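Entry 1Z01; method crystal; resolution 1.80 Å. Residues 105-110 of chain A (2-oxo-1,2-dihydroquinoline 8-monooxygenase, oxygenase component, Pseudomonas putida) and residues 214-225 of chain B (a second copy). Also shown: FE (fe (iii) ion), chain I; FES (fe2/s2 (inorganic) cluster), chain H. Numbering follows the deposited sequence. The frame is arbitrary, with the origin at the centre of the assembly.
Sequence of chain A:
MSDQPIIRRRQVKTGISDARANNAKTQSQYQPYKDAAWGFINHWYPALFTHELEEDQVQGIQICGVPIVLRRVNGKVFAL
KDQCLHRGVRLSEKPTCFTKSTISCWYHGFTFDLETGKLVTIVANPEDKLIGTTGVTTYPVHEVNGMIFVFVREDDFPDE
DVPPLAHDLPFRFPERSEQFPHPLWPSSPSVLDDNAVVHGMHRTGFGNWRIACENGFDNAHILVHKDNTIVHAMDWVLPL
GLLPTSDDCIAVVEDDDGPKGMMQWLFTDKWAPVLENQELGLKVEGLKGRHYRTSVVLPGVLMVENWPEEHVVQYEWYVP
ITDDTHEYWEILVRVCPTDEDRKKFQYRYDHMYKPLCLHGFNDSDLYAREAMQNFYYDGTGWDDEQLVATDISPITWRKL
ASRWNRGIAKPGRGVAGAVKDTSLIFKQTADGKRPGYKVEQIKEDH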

ATOM      1  N   CYS A 105      21.695  21.907  -4.710  1.00 16.19           N
ATOM      2  CA  CYS A 105      20.654  21.269  -3.928  1.00 15.51           C
ATOM      3  C   CYS A 105      19.949  22.425  -3.239  1.00 15.85           C
ATOM      4  O   CYS A 105      20.581  23.234  -2.558  1.00 15.33           O
ATOM      5  CB  CYS A 105      21.261  20.324  -2.893  1.00 14.25           C
ATOM      6  SG  CYS A 105      20.051  19.544  -1.829  1.00 13.51           S
ATOM      7  N   TRP A 106      18.641  22.507  -3.436  1.00 15.74           N
ATOM      8  CA  TRP A 106      17.800  23.564  -2.870  1.00 17.25           C
ATOM      9  C   TRP A 106      17.704  23.549  -1.343  1.00 17.34           C
ATOM     10  O   TRP A 106      17.182  24.486  -0.746  1.00 18.28           O
ATOM     11  CB  TRP A 106      16.387  23.422  -3.436  1.00 18.94           C
ATOM     12  CG  TRP A 106      15.902  21.993  -3.380  1.00 19.22           C
ATOM     13  CD1 TRP A 106      16.082  21.025  -4.329  1.00 19.39           C
ATOM     14  CD2 TRP A 106      15.201  21.368  -2.301  1.00 19.27           C
ATOM     15  NE1 TRP A 106      15.533  19.837  -3.907  1.00 19.34           N
ATOM     16  CE2 TRP A 106      14.986  20.021  -2.664  1.00 19.71           C
ATOM     17  CE3 TRP A 106      14.733  21.814  -1.057  1.00 21.38           C
ATOM     18  CZ2 TRP A 106      14.320  19.116  -1.830  1.00 20.37           C
ATOM     19  CZ3 TRP A 106      14.069  20.912  -0.227  1.00 21.75           C
ATOM     20  CH2 TRP A 106      13.872  19.578  -0.621  1.00 23.00           C
ATOM     21  N   TYR A 107      18.209  22.490  -0.718  1.00 15.93           N
ATOM     22  CA  TYR A 107      18.120  22.348   0.736  1.00 15.68           C
ATOM     23  C   TYR A 107      19.236  23.025   1.521  1.00 14.88           C
ATOM     24  O   TYR A 107      18.975  23.969   2.271  1.00 15.24           O
ATOM     25  CB  TYR A 107      18.048  20.857   1.098  1.00 14.82           C
ATOM     26  CG  TYR A 107      17.330  20.537   2.392  1.00 16.19           C
ATOM     27  CD1 TYR A 107      16.965  19.223   2.694  1.00 17.54           C
ATOM     28  CD2 TYR A 107      17.026  21.531   3.318  1.00 16.16           C
ATOM     29  CE1 TYR A 107      16.316  18.907   3.887  1.00 18.62           C
ATOM     30  CE2 TYR A 107      16.380  21.228   4.516  1.00 16.84           C
ATOM     31  CZ  TYR A 107      16.029  19.914   4.794  1.00 19.82           C
ATOM     32  OH  TYR A 107      15.411  19.598   5.988  1.00 20.47           O
ATOM     33  N   HIS A 108      20.470  22.541   1.374  1.00 14.41           N
ATOM     34  CA  HIS A 108      21.593  23.141   2.093  1.00 15.51           C
ATOM     35  C   HIS A 108      22.655  23.719   1.168  1.00 16.18           C
ATOM     36  O   HIS A 108      23.743  24.084   1.612  1.00 17.60           O
ATOM     37  CB  HIS A 108      22.244  22.142   3.052  1.00 15.21           C
ATOM     38  CG  HIS A 108      21.280  21.495   3.998  1.00 13.96           C
ATOM     39  ND1 HIS A 108      20.712  20.260   3.760  1.00 13.72           N
ATOM     40  CD2 HIS A 108      20.772  21.919   5.180  1.00 14.61           C
ATOM     41  CE1 HIS A 108      19.899  19.950   4.754  1.00 14.71           C
ATOM     42  NE2 HIS A 108      19.917  20.940   5.629  1.00 15.51           N
ATOM     43  N   GLY A 109      22.352  23.782  -0.123  1.00 14.95           N
ATOM     44  CA  GLY A 109      23.295  24.383  -1.049  1.00 15.61           C
ATOM     45  C   GLY A 109      24.448  23.604  -1.650  1.00 15.18           C
ATOM     46  O   GLY A 109      25.298  24.217  -2.294  1.00 16.07           O
ATOM     47  N   PHE A 110      24.524  22.291  -1.443  1.00 15.05           N
ATOM     48  CA  PHE A 110      25.611  21.533  -2.063  1.00 15.72           C
ATOM     49  C   PHE A 110      25.469  21.785  -3.564  1.00 16.03           C
ATOM     50  O   PHE A 110      24.382  21.669  -4.117  1.00 16.97           O
ATOM     51  CB  PHE A 110      25.486  20.040  -1.753  1.00 15.11           C
ATOM     52  CG  PHE A 110      26.143  19.630  -0.459  1.00 13.66           C
ATOM     53  CD1 PHE A 110      25.947  20.364   0.707  1.00 12.60           C
ATOM     54  CD2 PHE A 110      26.949  18.496  -0.404  1.00 13.69           C
ATOM     55  CE1 PHE A 110      26.546  19.972   1.909  1.00 11.82           C
ATOM     56  CE2 PHE A 110      27.550  18.097   0.791  1.00 12.67           C
ATOM     57  CZ  PHE A 110      27.347  18.839   1.950  1.00 12.13           C
TER
ATOM     58  N   GLU B 214      15.092  17.318  12.982  1.00 13.68           N
ATOM     59  CA  GLU B 214      16.399  17.908  12.747  1.00 15.21           C
ATOM     60  C   GLU B 214      16.466  19.136  11.856  1.00 16.06           C
ATOM     61  O   GLU B 214      17.426  19.897  11.920  1.00 14.99           O
ATOM     62  CB  GLU B 214      17.350  16.829  12.221  1.00 13.26           C
ATOM     63  CG  GLU B 214      17.545  15.713  13.230  1.00 12.05           C
ATOM     64  CD  GLU B 214      18.534  14.664  12.783  1.00 13.04           C
ATOM     65  OE1 GLU B 214      18.724  13.673  13.529  1.00 13.43           O
ATOM     66  OE2 GLU B 214      19.119  14.830  11.690  1.00 10.78           O
ATOM     67  N   ASN B 215      15.443  19.348  11.045  1.00 16.52           N
ATOM     68  CA  ASN B 215      15.421  20.487  10.135  1.00 16.96           C
ATOM     69  C   ASN B 215      15.336  21.872  10.802  1.00 17.51           C
ATOM     70  O   ASN B 215      16.070  22.799  10.434  1.00 16.48           O
ATOM     71  CB  ASN B 215      14.271  20.295   9.135  1.00 16.86           C
ATOM     72  CG  ASN B 215      13.919  21.563   8.400  1.00 19.64           C
ATOM     73  OD1 ASN B 215      13.125  22.366   8.885  1.00 22.32           O
ATOM     74  ND2 ASN B 215      14.515  21.760   7.232  1.00 17.00           N
ATOM     75  N   GLY B 216      14.464  21.993  11.800  1.00 15.81           N
ATOM     76  CA  GLY B 216      14.254  23.259  12.480  1.00 17.03           C
ATOM     77  C   GLY B 216      15.433  24.024  13.044  1.00 17.50           C
ATOM     78  O   GLY B 216      15.460  25.251  12.979  1.00 19.15           O
ATOM     79  N   PHE B 217      16.405  23.324  13.611  1.00 17.48           N
ATOM     80  CA  PHE B 217      17.548  24.008  14.195  1.00 17.81           C
ATOM     81  C   PHE B 217      18.817  23.885  13.367  1.00 18.34           C
ATOM     82  O   PHE B 217      19.916  24.064  13.879  1.00 17.89           O
ATOM     83  CB  PHE B 217      17.780  23.499  15.621  1.00 17.46           C
ATOM     84  CG  PHE B 217      17.914  22.004  15.717  1.00 17.02           C
ATOM     85  CD1 PHE B 217      19.153  21.391  15.572  1.00 16.16           C
ATOM     86  CD2 PHE B 217      16.789  21.205  15.925  1.00 15.88           C
ATOM     87  CE1 PHE B 217      19.274  19.998  15.632  1.00 16.02           C
ATOM     88  CE2 PHE B 217      16.897  19.810  15.984  1.00 15.85           C
ATOM     89  CZ  PHE B 217      18.144  19.209  15.837  1.00 16.06           C
ATOM     90  N   ASP B 218      18.657  23.577  12.082  1.00 18.08           N
ATOM     91  CA  ASP B 218      19.793  23.466  11.177  1.00 19.65           C
ATOM     92  C   ASP B 218      20.039  24.862  10.604  1.00 19.46           C
ATOM     93  O   ASP B 218      19.150  25.444   9.987  1.00 18.72           O
ATOM     94  CB  ASP B 218      19.480  22.502  10.038  1.00 20.62           C
ATOM     95  CG  ASP B 218      20.699  22.202   9.192  1.00 23.68           C
ATOM     96  OD1 ASP B 218      21.295  21.118   9.371  1.00 25.69           O
ATOM     97  OD2 ASP B 218      21.073  23.055   8.360  1.00 24.64           O
ATOM     98  N   ASN B 219      21.245  25.390  10.787  1.00 18.78           N
ATOM     99  CA  ASN B 219      21.552  26.735  10.315  1.00 18.34           C
ATOM    100  C   ASN B 219      22.011  26.861   8.872  1.00 19.15           C
ATOM    101  O   ASN B 219      22.337  27.955   8.412  1.00 19.06           O
ATOM    102  CB  ASN B 219      22.570  27.370  11.249  1.00 18.29           C
ATOM    103  CG  ASN B 219      22.050  27.480  12.663  1.00 17.38           C
ATOM    104  OD1 ASN B 219      21.006  28.089  12.899  1.00 17.04           O
ATOM    105  ND2 ASN B 219      22.763  26.879  13.612  1.00 15.99           N
ATOM    106  N   ALA B 220      22.031  25.746   8.156  1.00 19.38           N
ATOM    107  CA  ALA B 220      22.416  25.770   6.753  1.00 20.40           C
ATOM    108  C   ALA B 220      21.202  25.542   5.847  1.00 21.61           C
ATOM    109  O   ALA B 220      21.334  25.575   4.626  1.00 20.24           O
ATOM    110  CB  ALA B 220      23.467  24.712   6.479  1.00 19.05           C
ATOM    111  N   HIS B 221      20.021  25.312   6.425  1.00 23.80           N
ATOM    112  CA  HIS B 221      18.843  25.070   5.591  1.00 26.23           C
ATOM    113  C   HIS B 221      18.084  26.345   5.248  1.00 27.90           C
ATOM    114  O   HIS B 221      17.027  26.298   4.619  1.00 28.00           O
ATOM    115  CB  HIS B 221      17.890  24.074   6.262  1.00 24.64           C
ATOM    116  CG  HIS B 221      16.881  24.710   7.163  1.00 22.79           C
ATOM    117  ND1 HIS B 221      17.168  25.085   8.457  1.00 21.34           N
ATOM    118  CD2 HIS B 221      15.596  25.076   6.939  1.00 21.56           C
ATOM    119  CE1 HIS B 221      16.105  25.658   8.990  1.00 20.59           C
ATOM    120  NE2 HIS B 221      15.139  25.666   8.091  1.00 21.40           N
ATOM    121  N   ILE B 222      18.632  27.485   5.658  1.00 30.00           N
ATOM    122  CA  ILE B 222      18.003  28.777   5.405  1.00 31.62           C
ATOM    123  C   ILE B 222      17.717  28.983   3.920  1.00 31.41           C
ATOM    124  O   ILE B 222      16.806  29.724   3.558  1.00 31.39           O
ATOM    125  CB  ILE B 222      18.886  29.944   5.882  1.00 33.61           C
ATOM    126  CG1 ILE B 222      19.354  29.710   7.325  1.00 34.16           C
ATOM    127  CG2 ILE B 222      18.075  31.222   5.853  1.00 35.07           C
ATOM    128  CD1 ILE B 222      20.341  30.749   7.835  1.00 34.16           C
ATOM    129  N   LEU B 223      18.499  28.335   3.066  1.00 30.98           N
ATOM    130  CA  LEU B 223      18.313  28.447   1.628  1.00 31.01           C
ATOM    131  C   LEU B 223      16.878  28.101   1.229  1.00 29.17           C
ATOM    132  O   LEU B 223      16.349  28.632   0.262  1.00 29.71           O
ATOM    133  CB  LEU B 223      19.296  27.509   0.922  1.00 33.62           C
ATOM    134  CG  LEU B 223      20.300  28.093  -0.070  1.00 36.07           C
ATOM    135  CD1 LEU B 223      21.518  27.170  -0.175  1.00 37.66           C
ATOM    136  CD2 LEU B 223      19.627  28.281  -1.422  1.00 38.27           C
ATOM    137  N   VAL B 224      16.262  27.194   1.976  1.00 26.47           N
ATOM    138  CA  VAL B 224      14.895  26.746   1.710  1.00 24.73           C
ATOM    139  C   VAL B 224      13.860  27.875   1.754  1.00 23.24           C
ATOM    140  O   VAL B 224      12.803  27.789   1.129  1.00 22.38           O
ATOM    141  CB  VAL B 224      14.489  25.651   2.732  1.00 25.04           C
ATOM    142  CG1 VAL B 224      13.004  25.363   2.651  1.00 26.55           C
ATOM    143  CG2 VAL B 224      15.278  24.384   2.463  1.00 24.97           C
ATOM    144  N   HIS B 225      14.178  28.936   2.488  1.00 22.56           N
ATOM    145  CA  HIS B 225      13.278  30.072   2.645  1.00 23.56           C
ATOM    146  C   HIS B 225      13.613  31.285   1.779  1.00 24.54           C
ATOM    147  O   HIS B 225      12.927  32.304   1.863  1.00 23.73           O
ATOM    148  CB  HIS B 225      13.271  30.505   4.109  1.00 22.06           C
ATOM    149  CG  HIS B 225      12.874  29.419   5.059  1.00 21.97           C
ATOM    150  ND1 HIS B 225      11.597  28.905   5.109  1.00 20.35           N
ATOM    151  CD2 HIS B 225      13.586  28.753   5.999  1.00 22.37           C
ATOM    152  CE1 HIS B 225      11.539  27.969   6.040  1.00 20.49           C
ATOM    153  NE2 HIS B 225      12.731  27.860   6.596  1.00 20.77           N
TER
HETATM  154 FE    FE I 501      13.032  26.401   8.191  1.00 19.23          FE
HETATM  155 FE1  FES H 500      21.806  19.027   2.305  1.00 13.32          FE
HETATM  156 FE2  FES H 500      21.418  18.526  -0.241  1.00 13.58          FE
HETATM  157  S1  FES H 500      22.652  20.136   0.573  1.00 13.53           S
HETATM  158  S2  FES H 500      20.530  17.406   1.406  1.00 13.59           S
HETATM  159  O   HOH W   1      15.645  26.707  -1.669  1.00 40.24           O
HETATM  160  O   HOH W   2      13.404  28.055  10.110  1.00 24.10           O

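How do the two backbones meet? Neither stretch offers a strand edge to the other: the chain A segment has no regular helix or strand where it touches chain B, and chain B passes by as a turn from N215(B) to D218(B), a loop and then a 3-10 segment. The CA atoms come nearest at H108(A) and H221(B), 4.8 Å apart. Here the backbones exchange two CA-H...O contacts: H221(B) CA approaches Y107(A) O at 3.5 Å, and H108(A) CA approaches A220(B) O, also at 3.5 Å. Such contacts are weak, but a carbon-bound hydrogen polarised by the flanking amides suits a carbonyl. For Y107(A) O this matters, because the contact buries that oxygen without a conventional partner.

Which side chains fill the space between them? V224(B) places CG2 3.5 Å from CD2 of Y107(A) and 4.4 Å from CE3 of W106(A), meeting the latter ring at its edge, so one methyl group serves two aromatic neighbours. L223(B) points toward chain A and brings CD1 to 3.4 Å from CA of G109(A). That closeness depends on the missing side chain: a CB on G109(A) would lie about 2.9 Å from L223(B) CD1, and at these backbone angles it would also jam against the preceding carbonyl oxygen.

What polar links cross the contact? The clearest is a water, which donates hydrogen bonds to W106(A) O at 2.9 Å and to L223(B) O at 2.8 Å; two carbonyls, both acceptors, are thus joined by a donor between them. The Y107(A) side chain starts away from chain B, yet its end returns to N215(B), where OH and the modelled ND2 are 2.7 Å apart. The amide of N215(B) is probably turned over, so the hydrogen bonding here remains open.

How does the contact relate to the metal centres? H108(A) binds FE1 of the cluster through ND1 at 2.2 Å, and C105(A) binds FE2 through SG at 2.3 Å. Elsewhere on its rim the H108(A) ring meets chain B edge-on, with CD2 3.4 Å from OD2 of D218(B). That aspartate also organises its own loop: its OD2 accepts from A220(B) N at 2.9 Å, while its backbone O accepts from H221(B) ND1 at 2.5 Å. Holding ND1 orients the H221(B) imidazole, whose NE2 binds the iron ion FE at 2.2 Å, as does NE2 of H225(B) at 2.2 Å. D218(B) therefore touches a ligand of each centre.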